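Local coordinates for protein putative cell surface hydrolase (Lactobacillus plantarum, PDB 3LP5) that is probably a cell-surface hydrolase of the alpha/beta-hydrolase superfamily, although its substrate is not known, at residues S225-R228 with Q229-A233; L114-E117 with R118-E122. All blocks are in the same frame, centred on the assembly; numbering follows the deposited sequence.

Contact 1 (S225-R228 with Q229-A233); sequences SLIR and QYLLA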
ATOM      1  N   SER A 225      -1.600  -7.791  12.230  1.00 10.43           N
ATOM      2  CA  SER A 225      -1.208  -9.178  12.256  1.00 11.03           C
ATOM      3  C   SER A 225      -0.885  -9.646  10.787  1.00 10.41           C
ATOM      4  O   SER A 225       0.080 -10.344  10.562  1.00 11.67           O
ATOM      5  CB  SER A 225      -2.307 -10.051  12.840  1.00 10.60           C
ATOM      6  OG  SER A 225      -1.893 -11.421  12.858  1.00 13.04           O
ATOM      7  N   LEU A 226      -1.667  -9.198   9.815  1.00 10.51           N
ATOM      8  CA  LEU A 226      -1.505  -9.639   8.424  1.00 10.52           C
ATOM      9  C   LEU A 226      -0.300  -9.012   7.786  1.00 10.75           C
ATOM     10  O   LEU A 226       0.354  -9.609   6.911  1.00 10.39           O
ATOM     11  CB  LEU A 226      -2.764  -9.321   7.609  1.00 10.55           C
ATOM     12  CG  LEU A 226      -4.018 -10.107   8.049  1.00  7.93           C
ATOM     13  CD1 LEU A 226      -5.221  -9.481   7.380  1.00  9.09           C
ATOM     14  CD2 LEU A 226      -3.946 -11.609   7.711  1.00  9.60           C
ATOM     15  N   ILE A 227      -0.053  -7.757   8.146  1.00  9.49           N
ATOM     16  CA  ILE A 227       1.091  -7.059   7.591  1.00  9.98           C
ATOM     17  C   ILE A 227       2.321  -7.818   8.052  1.00 10.38           C
ATOM     18  O   ILE A 227       3.190  -8.186   7.223  1.00 11.35           O
ATOM     19  CB  ILE A 227       1.199  -5.578   8.030  1.00 10.20           C
ATOM     20  CG1 ILE A 227       0.130  -4.708   7.376  1.00 11.13           C
ATOM     21  CG2 ILE A 227       2.616  -5.036   7.813  1.00 10.56           C
ATOM     22  CD1 ILE A 227      -0.037  -3.330   8.077  1.00 10.92           C
ATOM     23  N   ARG A 228       2.365  -8.114   9.339  1.00  8.91           N
ATOM     24  CA  ARG A 228       3.496  -8.939   9.876  1.00  8.96           C
ATOM     25  C   ARG A 228       3.671 -10.324   9.194  1.00  9.80           C
ATOM     26  O   ARG A 228       4.766 -10.684   8.768  1.00 12.51           O
ATOM     27  CB  ARG A 228       3.368  -9.088  11.368  1.00  8.97           C
ATOM     28  CG  ARG A 228       3.658  -7.790  12.089  1.00  7.94           C
ATOM     29  CD  ARG A 228       3.439  -7.959  13.599  1.00 13.18           C
ATOM     30  NE  ARG A 228       4.343  -8.986  14.135  1.00 15.22           N
ATOM     31  CZ  ARG A 228       4.101  -9.718  15.212  1.00 21.46           C
ATOM     32  NH1 ARG A 228       2.995  -9.538  15.920  1.00 21.02           N
ATOM     33  NH2 ARG A 228       5.013 -10.591  15.628  1.00 24.52           N
ATOM     34  N   GLN A 229       2.598 -11.099   9.087  1.00 10.81           N
ATOM     35  CA  GLN A 229       2.634 -12.403   8.480  1.00 11.30           C
ATOM     36  C   GLN A 229       2.951 -12.396   6.967  1.00 12.83           C
ATOM     37  O   GLN A 229       3.705 -13.231   6.510  1.00 12.74           O
ATOM     38  CB  GLN A 229       1.310 -13.127   8.722  1.00 11.28           C
ATOM     39  CG  GLN A 229       1.193 -14.482   8.004  1.00 13.89           C
ATOM     40  CD  GLN A 229       0.171 -15.364   8.641  1.00 17.46           C
ATOM     41  OE1 GLN A 229      -0.239 -15.131   9.793  1.00 20.52           O
ATOM     42  NE2 GLN A 229      -0.255 -16.377   7.928  1.00 18.07           N
ATOM     43  N   TYR A 230       2.350 -11.496   6.197  1.00 12.72           N
ATOM     44  CA  TYR A 230       2.437 -11.594   4.724  1.00 14.47           C
ATOM     45  C   TYR A 230       3.341 -10.525   4.139  1.00 14.79           C
ATOM     46  O   TYR A 230       4.060 -10.808   3.208  1.00 15.60           O
ATOM     47  CB  TYR A 230       1.033 -11.503   4.071  1.00 12.02           C
ATOM     48  CG  TYR A 230       0.184 -12.741   4.352  1.00 15.37           C
ATOM     49  CD1 TYR A 230       0.455 -13.973   3.716  1.00 18.10           C
ATOM     50  CD2 TYR A 230      -0.863 -12.695   5.266  1.00 17.07           C
ATOM     51  CE1 TYR A 230      -0.313 -15.100   4.008  1.00 18.28           C
ATOM     52  CE2 TYR A 230      -1.627 -13.817   5.568  1.00 16.39           C
ATOM     53  CZ  TYR A 230      -1.362 -15.004   4.925  1.00 18.74           C
ATOM     54  OH  TYR A 230      -2.145 -16.095   5.217  1.00 19.02           O
ATOM     55  N   LEU A 231       3.323  -9.310   4.662  1.00 15.62           N
ATOM     56  CA  LEU A 231       4.172  -8.252   4.046  1.00 15.45           C
ATOM     57  C   LEU A 231       5.591  -8.371   4.556  1.00 16.05           C
ATOM     58  O   LEU A 231       6.552  -8.327   3.762  1.00 14.86           O
ATOM     59  CB  LEU A 231       3.654  -6.818   4.275  1.00 14.95           C
ATOM     60  CG  LEU A 231       4.428  -5.763   3.437  1.00 16.15           C
ATOM     61  CD1 LEU A 231       4.331  -5.987   1.909  1.00 16.49           C
ATOM     62  CD2 LEU A 231       4.049  -4.360   3.771  1.00 17.79           C
ATOM     63  N   LEU A 232       5.725  -8.515   5.874  1.00 15.26           N
ATOM     64  CA  LEU A 232       7.041  -8.635   6.512  1.00 15.36           C
ATOM     65  C   LEU A 232       7.543 -10.077   6.546  1.00 16.79           C
ATOM     66  O   LEU A 232       8.699 -10.306   6.841  1.00 16.46           O
ATOM     67  CB  LEU A 232       7.012  -8.073   7.942  1.00 14.67           C
ATOM     68  CG  LEU A 232       6.598  -6.596   8.019  1.00 17.08           C
ATOM     69  CD1 LEU A 232       6.567  -6.052   9.485  1.00 15.65           C
ATOM     70  CD2 LEU A 232       7.462  -5.701   7.163  1.00 17.28           C
ATOM     71  N   ALA A 233       6.663 -11.044   6.281  1.00 17.45           N
ATOM     72  CA  ALA A 233       7.013 -12.472   6.319  1.00 17.64           C
ATOM     73  C   ALA A 233       7.691 -12.899   7.639  1.00 18.27           C
ATOM     74  O   ALA A 233       8.642 -13.659   7.667  1.00 17.41           O
ATOM     75  CB  ALA A 233       7.841 -12.884   5.075  1.00 17.84           C
TER

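Contact 2 (L114-E117 with R118-E122); sequences LFLE and RYLKE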
ATOM      1  N   LEU A 114      -0.099   2.653  -9.808  1.00 12.07           N
ATOM      2  CA  LEU A 114       0.152   3.447 -10.969  1.00 12.42           C
ATOM      3  C   LEU A 114       1.700   3.669 -11.055  1.00 11.96           C
ATOM      4  O   LEU A 114       2.299   3.541 -12.120  1.00 11.69           O
ATOM      5  CB  LEU A 114      -0.668   4.761 -10.875  1.00 12.94           C
ATOM      6  CG  LEU A 114      -0.645   5.627 -12.131  1.00 18.80           C
ATOM      7  CD1 LEU A 114      -1.193   4.875 -13.338  1.00 18.04           C
ATOM      8  CD2 LEU A 114      -1.426   6.953 -11.904  1.00 19.79           C
ATOM      9  N   PHE A 115       2.330   3.995  -9.935  1.00 11.31           N
ATOM     10  CA  PHE A 115       3.794   4.136  -9.894  1.00 10.98           C
ATOM     11  C   PHE A 115       4.464   2.844 -10.414  1.00 12.35           C
ATOM     12  O   PHE A 115       5.392   2.932 -11.231  1.00 10.74           O
ATOM     13  CB  PHE A 115       4.254   4.431  -8.473  1.00 11.07           C
ATOM     14  CG  PHE A 115       5.735   4.257  -8.268  1.00  9.41           C
ATOM     15  CD1 PHE A 115       6.613   5.280  -8.598  1.00  8.68           C
ATOM     16  CD2 PHE A 115       6.242   3.060  -7.798  1.00  7.64           C
ATOM     17  CE1 PHE A 115       7.999   5.114  -8.449  1.00  9.27           C
ATOM     18  CE2 PHE A 115       7.638   2.870  -7.690  1.00  9.89           C
ATOM     19  CZ  PHE A 115       8.488   3.900  -8.004  1.00  9.45           C
ATOM     20  N   LEU A 116       3.966   1.658  -9.972  1.00 11.31           N
ATOM     21  CA  LEU A 116       4.629   0.415 -10.352  1.00 11.64           C
ATOM     22  C   LEU A 116       4.454   0.110 -11.836  1.00 11.37           C
ATOM     23  O   LEU A 116       5.372  -0.407 -12.473  1.00 12.32           O
ATOM     24  CB  LEU A 116       4.179  -0.766  -9.525  1.00 11.37           C
ATOM     25  CG  LEU A 116       4.466  -0.603  -8.028  1.00 12.91           C
ATOM     26  CD1 LEU A 116       3.691  -1.710  -7.350  1.00 15.55           C
ATOM     27  CD2 LEU A 116       6.000  -0.680  -7.682  1.00 12.45           C
ATOM     28  N   GLU A 117       3.298   0.485 -12.386  1.00 10.31           N
ATOM     29  CA  GLU A 117       2.987   0.204 -13.798  1.00 11.00           C
ATOM     30  C   GLU A 117       3.786   1.122 -14.724  1.00 12.23           C
ATOM     31  O   GLU A 117       4.180   0.675 -15.798  1.00 11.15           O
ATOM     32  CB  GLU A 117       1.504   0.487 -14.119  1.00 10.86           C
ATOM     33  CG  GLU A 117       0.576  -0.478 -13.487  1.00 11.98           C
ATOM     34  CD  GLU A 117      -0.870  -0.130 -13.729  1.00 13.43           C
ATOM     35  OE1 GLU A 117      -1.175   1.037 -13.918  1.00 14.66           O
ATOM     36  OE2 GLU A 117      -1.711  -1.028 -13.758  1.00 14.60           O
ATOM     37  N   ARG A 118       3.972   2.395 -14.317  1.00 11.15           N
ATOM     38  CA  ARG A 118       4.512   3.440 -15.202  1.00 12.41           C
ATOM     39  C   ARG A 118       5.913   3.961 -14.877  1.00 12.76           C
ATOM     40  O   ARG A 118       6.670   4.328 -15.805  1.00 13.05           O
ATOM     41  CB  ARG A 118       3.535   4.610 -15.260  1.00 12.98           C
ATOM     42  CG  ARG A 118       2.144   4.185 -15.725  1.00 14.25           C
ATOM     43  CD  ARG A 118       1.342   5.394 -16.085  1.00 22.03           C
ATOM     44  NE  ARG A 118       1.616   5.765 -17.478  1.00 26.12           N
ATOM     45  CZ  ARG A 118       1.005   6.753 -18.128  1.00 30.13           C
ATOM     46  NH1 ARG A 118       0.090   7.471 -17.485  1.00 28.02           N
ATOM     47  NH2 ARG A 118       1.293   7.004 -19.428  1.00 28.02           N
ATOM     48  N   TYR A 119       6.271   3.997 -13.583  1.00 10.74           N
ATOM     49  CA  TYR A 119       7.433   4.796 -13.183  1.00 10.70           C
ATOM     50  C   TYR A 119       8.555   4.003 -12.551  1.00 10.69           C
ATOM     51  O   TYR A 119       9.709   4.446 -12.532  1.00 11.56           O
ATOM     52  CB  TYR A 119       6.983   5.921 -12.230  1.00  9.81           C
ATOM     53  CG  TYR A 119       5.927   6.817 -12.845  1.00 11.32           C
ATOM     54  CD1 TYR A 119       6.024   7.208 -14.170  1.00 10.76           C
ATOM     55  CD2 TYR A 119       4.808   7.262 -12.077  1.00 10.79           C
ATOM     56  CE1 TYR A 119       5.017   8.005 -14.760  1.00 13.10           C
ATOM     57  CE2 TYR A 119       3.828   8.063 -12.658  1.00 11.92           C
ATOM     58  CZ  TYR A 119       3.955   8.432 -13.982  1.00 14.30           C
ATOM     59  OH  TYR A 119       3.042   9.274 -14.548  1.00 20.28           O
ATOM     60  N   LEU A 120       8.249   2.841 -12.009  1.00 10.69           N
ATOM     61  CA  LEU A 120       9.347   2.070 -11.377  1.00 11.64           C
ATOM     62  C   LEU A 120      10.462   1.672 -12.392  1.00 12.98           C
ATOM     63  O   LEU A 120      11.666   1.696 -12.036  1.00 14.12           O
ATOM     64  CB  LEU A 120       8.813   0.852 -10.595  1.00 11.59           C
ATOM     65  CG  LEU A 120       9.895  -0.099 -10.060  1.00 13.34           C
ATOM     66  CD1 LEU A 120      10.668   0.580  -8.950  1.00 14.89           C
ATOM     67  CD2 LEU A 120       9.337  -1.442  -9.614  1.00 14.60           C
ATOM     68  N   LYS A 121      10.087   1.327 -13.627  1.00 13.69           N
ATOM     69  CA  LYS A 121      11.088   1.076 -14.700  1.00 15.42           C
ATOM     70  C   LYS A 121      12.124   2.218 -14.864  1.00 16.27           C
ATOM     71  O   LYS A 121      13.087   2.014 -15.543  1.00 18.07           O
ATOM     72  CB  LYS A 121      10.409   0.841 -16.047  1.00 14.64           C
ATOM     73  CG  LYS A 121       9.719   2.110 -16.597  1.00 15.67           C
ATOM     74  CD  LYS A 121       9.066   1.784 -17.924  1.00 25.36           C
ATOM     75  CE  LYS A 121       7.811   2.609 -18.203  1.00 27.31           C
ATOM     76  NZ  LYS A 121       7.745   2.698 -19.669  1.00 27.40           N
ATOM     77  N   GLU A 122      11.935   3.398 -14.259  1.00 16.67           N
ATOM     78  CA  GLU A 122      12.936   4.471 -14.379  1.00 17.14           C
ATOM     79  C   GLU A 122      14.078   4.261 -13.425  1.00 17.16           C
ATOM     80  O   GLU A 122      15.100   4.906 -13.597  1.00 15.06           O
ATOM     81  CB  GLU A 122      12.355   5.886 -14.137  1.00 18.54           C
ATOM     82  CG  GLU A 122      11.274   6.320 -15.156  1.00 20.46           C
ATOM     83  CD  GLU A 122      10.565   7.646 -14.804  1.00 26.27           C
ATOM     84  OE1 GLU A 122      11.065   8.459 -13.986  1.00 23.17           O
ATOM     85  OE2 GLU A 122       9.490   7.885 -15.386  1.00 29.97           O
TER
HETATM   86  O   HOH W   1       7.503   0.586 -14.304  1.00 17.34           O

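Contact 1 (S225-R228 with Q229-A233)
In the last turns of helix 217-231 of this alpha/beta-hydrolase fold, side chains four residues apart pack together, Leu226 beside Tyr230 and Ile227 beside Leu231. CD2 of Leu226 reaches the edge of the Tyr230 ring in its plane, 3.9 Å from CE2, while CG of Gln229 lies over one face. Tyr230 carries CG anti to its carbonyl carbon (chi1 -70°), running the ring alongside the leucine, and meets the Tyr169 ring, planes at about 40°. With an alanine here, Leu226 CD2 would probably lose its aromatic neighbour and a gap would open beside Tyr169. The CG2 methyl of beta-branched Ile227 packs 4.1 Å from CB of Leu231. The backbone widens: Ile227 O accepts from Leu231 N at 2.8 Å, with a bent N-H...O angle of 131°, and from Leu232 N at 2.9 Å, a straighter pi-type bond. Ala233 first departs from helical torsions, with positive phi. Arg228 NH2 forms a salt bridge with Glu234, and Asn244 of helix 238-245 bonds Ser225 OG and Gln229 OE1. Apolar Ile227 and Leu231 suit the side facing the sheet, both touching Leu103 of strand 99-105; Tyr230 touches Met132 of strand 127-134, and Leu232 packs on Leu27 of helix 17-30.

Contact 2 (L114-E117 with R118-E122)
Phe115 and Tyr119 cross at a slant where helix 107-118 gives way to the loop before strand 127-134. CD1 of Phe115 comes 3.7 Å from CB of Tyr119, and CE2, diagonally across the ring, lies 3.7 Å from CB of Leu120, so one flat side chain spans two successive residues. With CG anti to the backbone N (chi1 166°), the phenylalanine swings its ring toward the turn that follows, and Leu120 N sits over one ring face, offset toward the rim. Flat and apolar, Phe115 suits this buried side, where its ring meets that of Phe88. Leu116 and Leu120 instead run side by side, their CD2 methyls 3.9 Å apart, as suits leucines packed against Ile128 of strand 127-134. Leu114 likewise runs alongside Arg118, its CD1 against the arginine's aliphatic CD at 3.8 Å; the long side chain is greasy near the helix and charged at its end, where it makes a cation-pi contact with Tyr158. The side-chain chemistry is thus mainly apolar, while helical bonding gives way stepwise to the 3-10 segment 120-122: Leu114 O keeps an ordinary i to i+4 bond from Arg118 N at 3.0 Å, Phe115 O is gripped from opposite faces of its carbonyl plane by Tyr119 N at 2.7 Å and Leu120 N at 3.0 Å, and a water held by Lys121 N replaces an amide at Leu116 O.

Overall arrangement
Contacts 1 and 2 both lie at the C-terminal ends of helices, but on different ones: 217-231 and 107-118. They do not touch, their centres being about 24 Å apart and their nearest atoms about 10 Å. Both pack apolar residues against strand 127-134, which thus joins their surroundings. Contact 2 is the more buried, with helices 74-92 and 150-157 also around it; contact 1 is partly buried, with Ser225, Arg228 and Gln229 bonded to Asn244 and Glu234. Both ends spread one carbonyl over two amides, but contact 1 adds those polar side-chain links to the chain that follows, whereas contact 2 brings a water into a largely apolar setting.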